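Local atomic coordinates of pectate lyase (Bacillus, PDB entry 3VMV), a protein that probably cleaves pectate, the polygalacturonate backbone of pectin, by beta-elimination, as a secreted polysaccharide lyase of family 1. Residues 126-131 and 159-164; 75-80 and 99-104; 221-226 and 244-249. One frame throughout, in Å; residues are numbered along the deposited sequence.

Contact 1. Residues 126-131 and 159-164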
loop_
_atom_site.group_PDB
_atom_site.type_symbol
_atom_site.label_atom_id
_atom_site.label_comp_id
_atom_site.label_asym_id
_atom_site.label_seq_id
_atom_site.Cartn_x
_atom_site.Cartn_y
_atom_site.Cartn_z
ATOM N N THR A 126 -4.601 4.629 8.505
ATOM C CA THR A 126 -4.986 5.982 8.853
ATOM C C THR A 126 -4.944 6.225 10.342
ATOM O O THR A 126 -4.513 5.360 11.120
ATOM C CB THR A 126 -6.381 6.296 8.242
ATOM O OG1 THR A 126 -6.644 7.697 8.341
ATOM C CG2 THR A 126 -7.511 5.473 8.899
ATOM N N ASP A 127 -5.332 7.435 10.745
ATOM C CA ASP A 127 -5.427 7.810 12.151
ATOM C C ASP A 127 -4.197 7.421 12.959
ATOM O O ASP A 127 -4.320 6.759 13.991
ATOM C CB ASP A 127 -6.692 7.203 12.810
ATOM C CG ASP A 127 -7.988 7.572 12.058
ATOM O OD1 ASP A 127 -8.087 8.709 11.549
ATOM O OD2 ASP A 127 -8.889 6.725 11.963
ATOM N N ASP A 128 -3.036 7.849 12.491
ATOM C CA ASP A 128 -1.799 7.753 13.251
ATOM C C ASP A 128 -1.275 6.344 13.452
ATOM O O ASP A 128 -0.465 6.118 14.351
ATOM C CB ASP A 128 -1.949 8.481 14.593
ATOM C CG ASP A 128 -2.269 9.958 14.412
ATOM O OD1 ASP A 128 -1.312 10.753 14.343
ATOM O OD2 ASP A 128 -3.463 10.319 14.352
ATOM N N SER A 129 -1.675 5.422 12.565
ATOM C CA SER A 129 -1.151 4.058 12.616
ATOM C C SER A 129 0.360 4.088 12.361
ATOM O O SER A 129 0.867 4.926 11.618
ATOM C CB SER A 129 -1.806 3.212 11.538
ATOM O OG SER A 129 -3.156 2.935 11.861
ATOM N N LYS A 130 1.079 3.148 12.969
ATOM C CA LYS A 130 2.513 3.050 12.759
ATOM C C LYS A 130 2.972 1.603 12.753
ATOM O O LYS A 130 2.363 0.739 13.423
ATOM C CB LYS A 130 3.257 3.811 13.857
ATOM C CG LYS A 130 3.013 5.328 13.722
ATOM C CD LYS A 130 3.903 6.131 14.644
ATOM C CE LYS A 130 3.519 7.599 14.559
ATOM N NZ LYS A 130 2.187 7.771 13.900
ATOM N N ASN A 131 4.043 1.339 12.003
ATOM C CA ASN A 131 4.696 0.008 11.971
ATOM C C ASN A 131 3.758 -1.027 11.403
ATOM O O ASN A 131 3.224 -1.845 12.103
ATOM C CB ASN A 131 5.263 -0.395 13.339
ATOM C CG ASN A 131 6.494 0.404 13.667
ATOM O OD1 ASN A 131 7.608 0.065 13.218
ATOM N ND2 ASN A 131 6.309 1.498 14.352
ATOM N N LYS A 159 -3.041 7.703 5.157
ATOM C CA LYS A 159 -3.534 9.037 5.489
ATOM C C LYS A 159 -3.254 9.373 6.940
ATOM O O LYS A 159 -2.996 8.479 7.772
ATOM C CB LYS A 159 -5.076 9.088 5.317
ATOM C CG LYS A 159 -5.583 8.673 3.936
ATOM C CD LYS A 159 -7.136 8.677 3.877
ATOM C CE LYS A 159 -7.639 8.174 2.514
ATOM N NZ LYS A 159 -9.144 8.080 2.502
ATOM N N ARG A 160 -3.398 10.666 7.256
ATOM C CA ARG A 160 -3.540 11.118 8.646
ATOM C C ARG A 160 -2.406 10.582 9.528
ATOM O O ARG A 160 -2.624 9.909 10.538
ATOM C CB ARG A 160 -4.932 10.758 9.199
ATOM C CG ARG A 160 -6.032 11.516 8.416
ATOM C CD ARG A 160 -7.392 11.300 9.041
ATOM N NE ARG A 160 -8.343 12.239 8.437
ATOM C CZ ARG A 160 -8.595 13.473 8.872
ATOM N NH1 ARG A 160 -7.983 13.960 9.947
ATOM N NH2 ARG A 160 -9.469 14.227 8.218
ATOM N N ASN A 161 -1.187 10.929 9.131
ATOM C CA ASN A 161 -0.003 10.692 9.953
ATOM C C ASN A 161 0.408 9.237 10.162
ATOM O O ASN A 161 1.186 8.958 11.065
ATOM C CB ASN A 161 -0.174 11.384 11.299
ATOM C CG ASN A 161 -0.366 12.848 11.126
ATOM O OD1 ASN A 161 0.543 13.546 10.673
ATOM N ND2 ASN A 161 -1.566 13.322 11.427
ATOM N N ALA A 162 -0.036 8.348 9.276
ATOM C CA ALA A 162 0.455 6.972 9.251
ATOM C C ALA A 162 1.955 7.033 8.979
ATOM O O ALA A 162 2.403 7.832 8.160
ATOM C CB ALA A 162 -0.244 6.185 8.117
ATOM N N GLU A 163 2.743 6.178 9.631
ATOM C CA GLU A 163 4.201 6.314 9.550
ATOM C C GLU A 163 4.829 4.956 9.741
ATOM O O GLU A 163 4.299 4.126 10.501
ATOM C CB GLU A 163 4.714 7.239 10.676
ATOM C CG GLU A 163 6.130 7.741 10.503
ATOM C CD GLU A 163 6.432 8.878 11.494
ATOM O OE1 GLU A 163 5.616 9.076 12.411
ATOM O OE2 GLU A 163 7.461 9.565 11.368
ATOM N N TYR A 164 5.999 4.752 9.117
ATOM C CA TYR A 164 6.798 3.530 9.284
ATOM C C TYR A 164 6.066 2.344 8.676
ATOM O O TYR A 164 5.652 1.408 9.375
ATOM C CB TYR A 164 7.191 3.264 10.779
ATOM C CG TYR A 164 8.057 4.350 11.387
ATOM C CD1 TYR A 164 9.376 4.496 11.012
ATOM C CD2 TYR A 164 7.533 5.222 12.348
ATOM C CE1 TYR A 164 10.159 5.505 11.555
ATOM C CE2 TYR A 164 8.306 6.214 12.906
ATOM C CZ TYR A 164 9.609 6.340 12.496
ATOM O OH TYR A 164 10.394 7.325 13.035
#
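Thr126 and Lys159 start the two segments side by side; each chain then makes a type I' turn, Thr126 to Ser129 and Lys159 to Ala162, and both lead into a parallel bridge of Lys130 with Glu163, whose CA atoms are 4.9 Å apart. Backbone bonds run from Asp128 N to Arg160 O (2.9 Å), from Glu163 N to Ser129 O and from Asn131 N to Glu163 O. Lys130 and Glu163 lie side by side and point the same way. The lysine runs extended to CE, and a nearly eclipsed last torsion (chi4 15°) then bends NZ back toward the turns. There NZ donates to Asp128 O at 3.2 Å, from 55° above the carbonyl plane, and makes a weak bond to Asn161 O. Glu163 OE1 sits 3.3 Å from Lys130 CE but 4.0 Å from Lys130 NZ, a long salt bridge; OE2 of the same carboxylate pairs with Lys193. An alanine at Lys130 would probably leave the Asp128 and Asn161 carbonyls without this donor and Glu163 OE1 without its distant positive mate. Further back, Asp128 lies alongside Asn161, its OD1 3.3 Å from Asn161 CB. Arg160 lies side by side with Thr126, its CB 3.6 Å from Thr126 OG1. Ser129 OG and N both bond to Thr126 O, so the first turn is closed twice. Coils that stack in register, with parallel bridges and matching turns as here, are characteristic of the parallel beta-helix, the fold of family 1 pectate lyases.

Contact 2. Residues 75-80 and 99-104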
loop_
_atom_site.group_PDB
_atom_site.type_symbol
_atom_site.label_atom_id
_atom_site.label_comp_id
_atom_site.label_asym_id
_atom_site.label_seq_id
_atom_site.Cartn_x
_atom_site.Cartn_y
_atom_site.Cartn_z
ATOM N N ALA A 75 -9.045 7.207 19.444
ATOM C CA ALA A 75 -8.125 7.842 20.390
ATOM C C ALA A 75 -7.245 6.838 21.131
ATOM O O ALA A 75 -6.180 7.201 21.646
ATOM C CB ALA A 75 -8.887 8.757 21.382
ATOM N N HIS A 76 -7.654 5.565 21.108
ATOM C CA HIS A 76 -6.948 4.500 21.807
ATOM C C HIS A 76 -6.276 3.656 20.756
ATOM O O HIS A 76 -6.823 3.492 19.670
ATOM C CB HIS A 76 -7.929 3.621 22.576
ATOM C CG HIS A 76 -8.492 4.278 23.794
ATOM N ND1 HIS A 76 -9.573 5.129 23.743
ATOM C CD2 HIS A 76 -8.113 4.225 25.094
ATOM C CE1 HIS A 76 -9.847 5.563 24.960
ATOM N NE2 HIS A 76 -8.974 5.032 25.797
ATOM N N GLU A 77 -5.094 3.159 21.071
ATOM C CA GLU A 77 -4.360 2.329 20.137
ATOM C C GLU A 77 -4.888 0.898 20.088
ATOM O O GLU A 77 -5.453 0.382 21.074
ATOM C CB GLU A 77 -2.860 2.349 20.474
ATOM C CG GLU A 77 -2.295 3.795 20.497
ATOM C CD GLU A 77 -0.784 3.886 20.728
ATOM O OE1 GLU A 77 -0.129 2.893 21.104
ATOM O OE2 GLU A 77 -0.233 4.977 20.516
ATOM N N ILE A 78 -4.744 0.273 18.924
ATOM C CA ILE A 78 -4.881 -1.172 18.821
ATOM C C ILE A 78 -3.545 -1.704 18.318
ATOM O O ILE A 78 -2.917 -1.089 17.466
ATOM C CB ILE A 78 -6.066 -1.585 17.901
ATOM C CG1 ILE A 78 -6.234 -3.110 17.932
ATOM C CG2 ILE A 78 -5.904 -1.007 16.451
ATOM C CD1 ILE A 78 -7.520 -3.534 17.219
ATOM N N LYS A 79 -3.076 -2.807 18.879
ATOM C CA LYS A 79 -1.680 -3.227 18.651
ATOM C C LYS A 79 -1.514 -4.705 18.394
ATOM O O LYS A 79 -2.299 -5.506 18.842
ATOM C CB LYS A 79 -0.817 -2.893 19.859
ATOM C CG LYS A 79 -0.929 -1.412 20.270
ATOM C CD LYS A 79 0.257 -0.988 21.122
ATOM C CE LYS A 79 -0.017 -1.237 22.561
ATOM N NZ LYS A 79 -1.125 -0.365 23.026
ATOM N N ASN A 80 -0.434 -5.056 17.703
ATOM C CA ASN A 80 0.090 -6.420 17.693
ATOM C C ASN A 80 -0.864 -7.449 17.056
ATOM O O ASN A 80 -1.306 -8.412 17.701
ATOM C CB ASN A 80 0.474 -6.872 19.117
ATOM C CG ASN A 80 1.374 -5.867 19.829
ATOM O OD1 ASN A 80 2.176 -5.158 19.223
ATOM N ND2 ASN A 80 1.224 -5.809 21.159
ATOM N N LEU A 99 -7.067 0.211 8.973
ATOM C CA LEU A 99 -6.266 0.280 10.195
ATOM C C LEU A 99 -6.358 1.667 10.768
ATOM O O LEU A 99 -5.962 2.638 10.097
ATOM C CB LEU A 99 -4.809 -0.074 9.890
ATOM C CG LEU A 99 -4.478 -1.393 9.159
ATOM C CD1 LEU A 99 -2.927 -1.567 9.147
ATOM C CD2 LEU A 99 -5.157 -2.608 9.682
ATOM N N SER A 100 -6.824 1.806 12.000
ATOM C CA SER A 100 -7.010 3.127 12.599
ATOM C C SER A 100 -6.307 3.165 13.961
ATOM O O SER A 100 -6.615 2.366 14.849
ATOM C CB SER A 100 -8.512 3.400 12.744
ATOM O OG SER A 100 -8.746 4.523 13.571
ATOM N N ASN A 101 -5.342 4.065 14.088
ATOM C CA ASN A 101 -4.454 4.118 15.257
ATOM C C ASN A 101 -3.975 2.719 15.649
ATOM O O ASN A 101 -4.026 2.290 16.795
ATOM C CB ASN A 101 -5.108 4.851 16.433
ATOM C CG ASN A 101 -4.076 5.430 17.402
ATOM O OD1 ASN A 101 -2.881 5.438 17.145
ATOM N ND2 ASN A 101 -4.578 5.942 18.554
ATOM N N ALA A 102 -3.525 2.020 14.615
ATOM C CA ALA A 102 -3.130 0.640 14.714
ATOM C C ALA A 102 -1.614 0.534 14.661
ATOM O O ALA A 102 -0.993 1.193 13.833
ATOM C CB ALA A 102 -3.781 -0.136 13.559
ATOM N N HIS A 103 -1.025 -0.246 15.572
ATOM C CA HIS A 103 0.424 -0.280 15.759
ATOM C C HIS A 103 0.944 -1.685 15.750
ATOM O O HIS A 103 0.408 -2.534 16.437
ATOM C CB HIS A 103 0.774 0.402 17.067
ATOM C CG HIS A 103 0.439 1.854 17.053
ATOM N ND1 HIS A 103 -0.855 2.315 17.173
ATOM C CD2 HIS A 103 1.210 2.941 16.820
ATOM C CE1 HIS A 103 -0.861 3.633 17.060
ATOM N NE2 HIS A 103 0.377 4.036 16.852
ATOM N N ASN A 104 1.985 -1.913 14.953
ATOM C CA ASN A 104 2.618 -3.223 14.840
ATOM C C ASN A 104 1.635 -4.239 14.245
ATOM O O ASN A 104 1.164 -5.175 14.920
ATOM C CB ASN A 104 3.183 -3.711 16.206
ATOM C CG ASN A 104 3.996 -4.983 16.057
ATOM O OD1 ASN A 104 4.626 -5.188 15.019
ATOM N ND2 ASN A 104 3.956 -5.857 17.054
HETATM O O HOH W 1 -3.322 7.396 20.652
HETATM O O HOH W 2 -7.785 2.221 17.368
HETATM O O HOH W 3 -0.858 6.717 18.527
#
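Glu77 and His103 meet because each turns CG anti to its own carbonyl carbon (chi1 -56° and -65°), and the glutamate, extended beyond CG, lays its carboxylate over one face of the imidazole. The two planes are 20° apart, and Glu77 CD is 3.7 Å above the ring, offset toward the rim. Asn104 swings CG anti to its backbone N, and its ND2 gives a hydrogen bond of 2.9 Å to Asn80 OD1, which lies in the Asn104 amide plane. Asn104 OD1 is held by Thr15 N and Gly16 N, Asn80 ND2 by Asp45 O. The strands pair in parallel, with Ile78 N bonded to Asn101 O, His103 N to Ile78 O and Asn80 N to His103 O. On the face away from His103, Ile78 CG2 packs 3.7 Å from Ala102 CB, and Ile78 also touches Ile35 of helix 28-40, which caps this end of the beta-helix. One water bridges Ala75 O and Asn101 ND2, the latter also bonded to Lys74 O, and a second joins His76 O to Ser100 O. Lys79 NZ reaches Glu77 OE1 only in a long salt bridge, its stronger partner being Asp45. In the paired strands Ile78 and Ala102 thus make an apolar contact on the buried face, while Glu77, Lys79 and His103 gather charged and polar groups on the other side, where the overlying carboxylate would probably favour positive charge on the imidazole.

Contact 3. Residues 221-226 and 244-249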
loop_
_atom_site.group_PDB
_atom_site.type_symbol
_atom_site.label_atom_id
_atom_site.label_comp_id
_atom_site.label_asym_id
_atom_site.label_seq_id
_atom_site.Cartn_x
_atom_site.Cartn_y
_atom_site.Cartn_z
ATOM N N ASN A 221 10.641 -2.431 -7.705
ATOM C CA ASN A 221 9.270 -2.716 -8.187
ATOM C C ASN A 221 9.238 -2.860 -9.709
ATOM O O ASN A 221 10.173 -2.397 -10.403
ATOM C CB ASN A 221 8.302 -1.600 -7.781
ATOM C CG ASN A 221 8.328 -1.318 -6.300
ATOM O OD1 ASN A 221 7.747 -2.056 -5.483
ATOM N ND2 ASN A 221 9.019 -0.243 -5.926
ATOM N N TYR A 222 8.176 -3.505 -10.209
ATOM C CA TYR A 222 7.942 -3.726 -11.629
ATOM C C TYR A 222 6.652 -3.023 -11.974
ATOM O O TYR A 222 5.600 -3.446 -11.515
ATOM C CB TYR A 222 7.851 -5.238 -11.876
ATOM C CG TYR A 222 7.618 -5.732 -13.287
ATOM C CD1 TYR A 222 7.660 -4.872 -14.369
ATOM C CD2 TYR A 222 7.450 -7.081 -13.516
ATOM C CE1 TYR A 222 7.439 -5.394 -15.668
ATOM C CE2 TYR A 222 7.233 -7.588 -14.794
ATOM C CZ TYR A 222 7.260 -6.737 -15.849
ATOM O OH TYR A 222 7.069 -7.282 -17.090
ATOM N N PHE A 223 6.783 -1.915 -12.702
ATOM C CA PHE A 223 5.646 -1.096 -13.165
ATOM C C PHE A 223 5.382 -1.471 -14.613
ATOM O O PHE A 223 6.326 -1.483 -15.432
ATOM C CB PHE A 223 6.031 0.369 -13.147
ATOM C CG PHE A 223 6.322 0.983 -11.774
ATOM C CD1 PHE A 223 5.402 1.852 -11.199
ATOM C CD2 PHE A 223 7.532 0.753 -11.115
ATOM C CE1 PHE A 223 5.677 2.540 -10.023
ATOM C CE2 PHE A 223 7.830 1.415 -9.926
ATOM C CZ PHE A 223 6.884 2.305 -9.349
ATOM N N LYS A 224 4.122 -1.752 -14.978
ATOM C CA LYS A 224 3.816 -2.224 -16.328
ATOM C C LYS A 224 2.453 -1.725 -16.741
ATOM O O LYS A 224 1.481 -1.846 -15.980
ATOM C CB LYS A 224 3.803 -3.756 -16.345
ATOM C CG LYS A 224 3.592 -4.356 -17.720
ATOM C CD LYS A 224 3.786 -5.882 -17.642
ATOM C CE LYS A 224 3.818 -6.491 -19.032
ATOM N NZ LYS A 224 2.565 -6.239 -19.772
ATOM N N ASP A 225 2.378 -1.189 -17.957
ATOM C CA ASP A 225 1.072 -0.872 -18.558
ATOM C C ASP A 225 0.286 0.064 -17.658
ATOM O O ASP A 225 -0.836 -0.208 -17.235
ATOM C CB ASP A 225 0.307 -2.150 -18.886
ATOM C CG ASP A 225 0.949 -2.946 -20.031
ATOM O OD1 ASP A 225 1.794 -2.405 -20.782
ATOM O OD2 ASP A 225 0.552 -4.108 -20.213
ATOM N N ILE A 226 0.909 1.205 -17.378
ATOM C CA ILE A 226 0.266 2.230 -16.555
ATOM C C ILE A 226 -0.194 3.317 -17.511
ATOM O O ILE A 226 0.618 3.945 -18.209
ATOM C CB ILE A 226 1.203 2.703 -15.444
ATOM C CG1 ILE A 226 1.449 1.518 -14.469
ATOM C CG2 ILE A 226 0.559 3.911 -14.664
ATOM C CD1 ILE A 226 2.480 1.767 -13.368
ATOM N N ASN A 244 14.111 0.248 -10.185
ATOM C CA ASN A 244 12.818 -0.266 -10.607
ATOM C C ASN A 244 12.795 -0.512 -12.093
ATOM O O ASN A 244 13.565 0.101 -12.821
ATOM C CB ASN A 244 11.686 0.726 -10.277
ATOM C CG ASN A 244 11.602 1.088 -8.804
ATOM O OD1 ASN A 244 10.982 0.376 -8.017
ATOM N ND2 ASN A 244 12.200 2.206 -8.433
ATOM N N TYR A 245 11.883 -1.380 -12.524
ATOM C CA TYR A 245 11.704 -1.682 -13.930
ATOM C C TYR A 245 10.363 -1.131 -14.397
ATOM O O TYR A 245 9.348 -1.432 -13.757
ATOM C CB TYR A 245 11.790 -3.210 -14.157
ATOM C CG TYR A 245 12.037 -3.586 -15.572
ATOM C CD1 TYR A 245 13.345 -3.783 -15.976
ATOM C CD2 TYR A 245 11.016 -3.730 -16.495
ATOM C CE1 TYR A 245 13.665 -4.103 -17.229
ATOM C CE2 TYR A 245 11.373 -4.065 -17.865
ATOM C CZ TYR A 245 12.703 -4.228 -18.150
ATOM O OH TYR A 245 13.182 -4.533 -19.406
ATOM N N PHE A 246 10.367 -0.308 -15.465
ATOM C CA PHE A 246 9.127 0.247 -15.970
ATOM C C PHE A 246 8.952 -0.177 -17.427
ATOM O O PHE A 246 9.879 -0.030 -18.224
ATOM C CB PHE A 246 9.233 1.780 -16.001
ATOM C CG PHE A 246 9.394 2.435 -14.660
ATOM C CD1 PHE A 246 8.283 2.959 -13.986
ATOM C CD2 PHE A 246 10.650 2.533 -14.048
ATOM C CE1 PHE A 246 8.424 3.601 -12.758
ATOM C CE2 PHE A 246 10.800 3.195 -12.837
ATOM C CZ PHE A 246 9.708 3.719 -12.161
ATOM N N ASP A 247 7.754 -0.653 -17.784
ATOM C CA ASP A 247 7.457 -1.030 -19.161
ATOM C C ASP A 247 6.120 -0.382 -19.507
ATOM O O ASP A 247 5.102 -0.713 -18.879
ATOM C CB ASP A 247 7.336 -2.559 -19.244
ATOM C CG ASP A 247 6.858 -3.062 -20.621
ATOM O OD1 ASP A 247 6.720 -4.281 -20.758
ATOM O OD2 ASP A 247 6.652 -2.280 -21.565
ATOM N N ASN A 248 6.124 0.503 -20.508
ATOM C CA ASN A 248 4.892 1.083 -21.038
ATOM C C ASN A 248 4.180 1.839 -19.948
ATOM O O ASN A 248 2.987 1.593 -19.672
ATOM C CB ASN A 248 3.986 -0.003 -21.631
ATOM C CG ASN A 248 2.793 0.573 -22.380
ATOM O OD1 ASN A 248 1.724 -0.063 -22.451
ATOM N ND2 ASN A 248 2.951 1.757 -22.927
ATOM N N VAL A 249 4.912 2.754 -19.312
ATOM C CA VAL A 249 4.383 3.540 -18.194
ATOM C C VAL A 249 4.245 5.011 -18.516
ATOM O O VAL A 249 5.230 5.714 -18.746
ATOM C CB VAL A 249 5.310 3.412 -16.992
ATOM C CG1 VAL A 249 4.891 4.328 -15.805
ATOM C CG2 VAL A 249 5.321 1.961 -16.504
HETATM O O HOH W 4 7.786 -6.059 -19.283
HETATM O O HOH W 5 3.763 -3.976 -21.708
#
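Phe223 meets Phe246 from CB onward: Phe223 CB rests 3.5 Å from Phe246 CD1 and 3.8 Å from Val249 CG2. In the ring, CG faces Phe246 CE1 and CD1; CD2 makes the closest approach, 3.4 Å to Phe246 CE1, which lies over the ring centre. Phe223 CE2 is 3.7 Å from Phe246 CZ and has Asn244 OD1 at its edge, near the ring plane. CD1 and CE1 stand somewhat farther off, and the tip, CZ, is 4.0 Å from Phe246 CE1. The pair is an offset stack with planes at 17° and centroids 4.3 Å apart. Both have CG anti to the carbonyl carbon, which lets the side chains run together.

The strands pair in parallel, Phe223 N bonding to Tyr245 O and Asp247 N to Phe223 O. Beside the rings the amides of Asn221 and Asn244 lie nearly coplanar, Asn244 OD1 taking hydrogen bonds from Asn221 N (2.8 Å) and Asn221 ND2 (2.9 Å). On the other face the edge of Tyr245 meets the face of Tyr222 in an offset edge-to-face pair with planes at 88°. A water held by Lys224 NZ and Asp225 OD1 reaches Asp247 OD1 weakly; another bridges Tyr222 OH and Asp247 OD1.

Stacked asparagines and aromatics are familiar features of pectate lyase beta-helices. The aromatic row goes on into both neighbouring coils, Phe223 meeting Phe201 of strand 200-202 obliquely and Phe246 meeting Phe284 of strand 283-285; Asn221 OD1 accepts from Asn199 N and Asn282 OD1 from Asn244 N, while helix 309-319 packs against Tyr222 and Tyr245.

In the fold
Contacts 1 and 2 are neighbours, their centres about 9 Å apart: segments 75-80, 99-104, 126-131 and 159-164 follow one another on successive coils, and Asp127 OD2 joins Ser100 OG where the contacts touch. Contact 3 lies on the opposite side of the chain's centre, its centre about 27 Å from that of contact 1. All three pair adjacent coils in parallel, but their chemistry differs. Contact 3 has the most buried residues and relies on stacked rings and amides. Contact 1, nearer the middle of the chain, is dominated by turns and charged side chains. Contact 2, with three exposed residues, mixes water bridges with a carboxylate-imidazole stack close to the N-terminal helix.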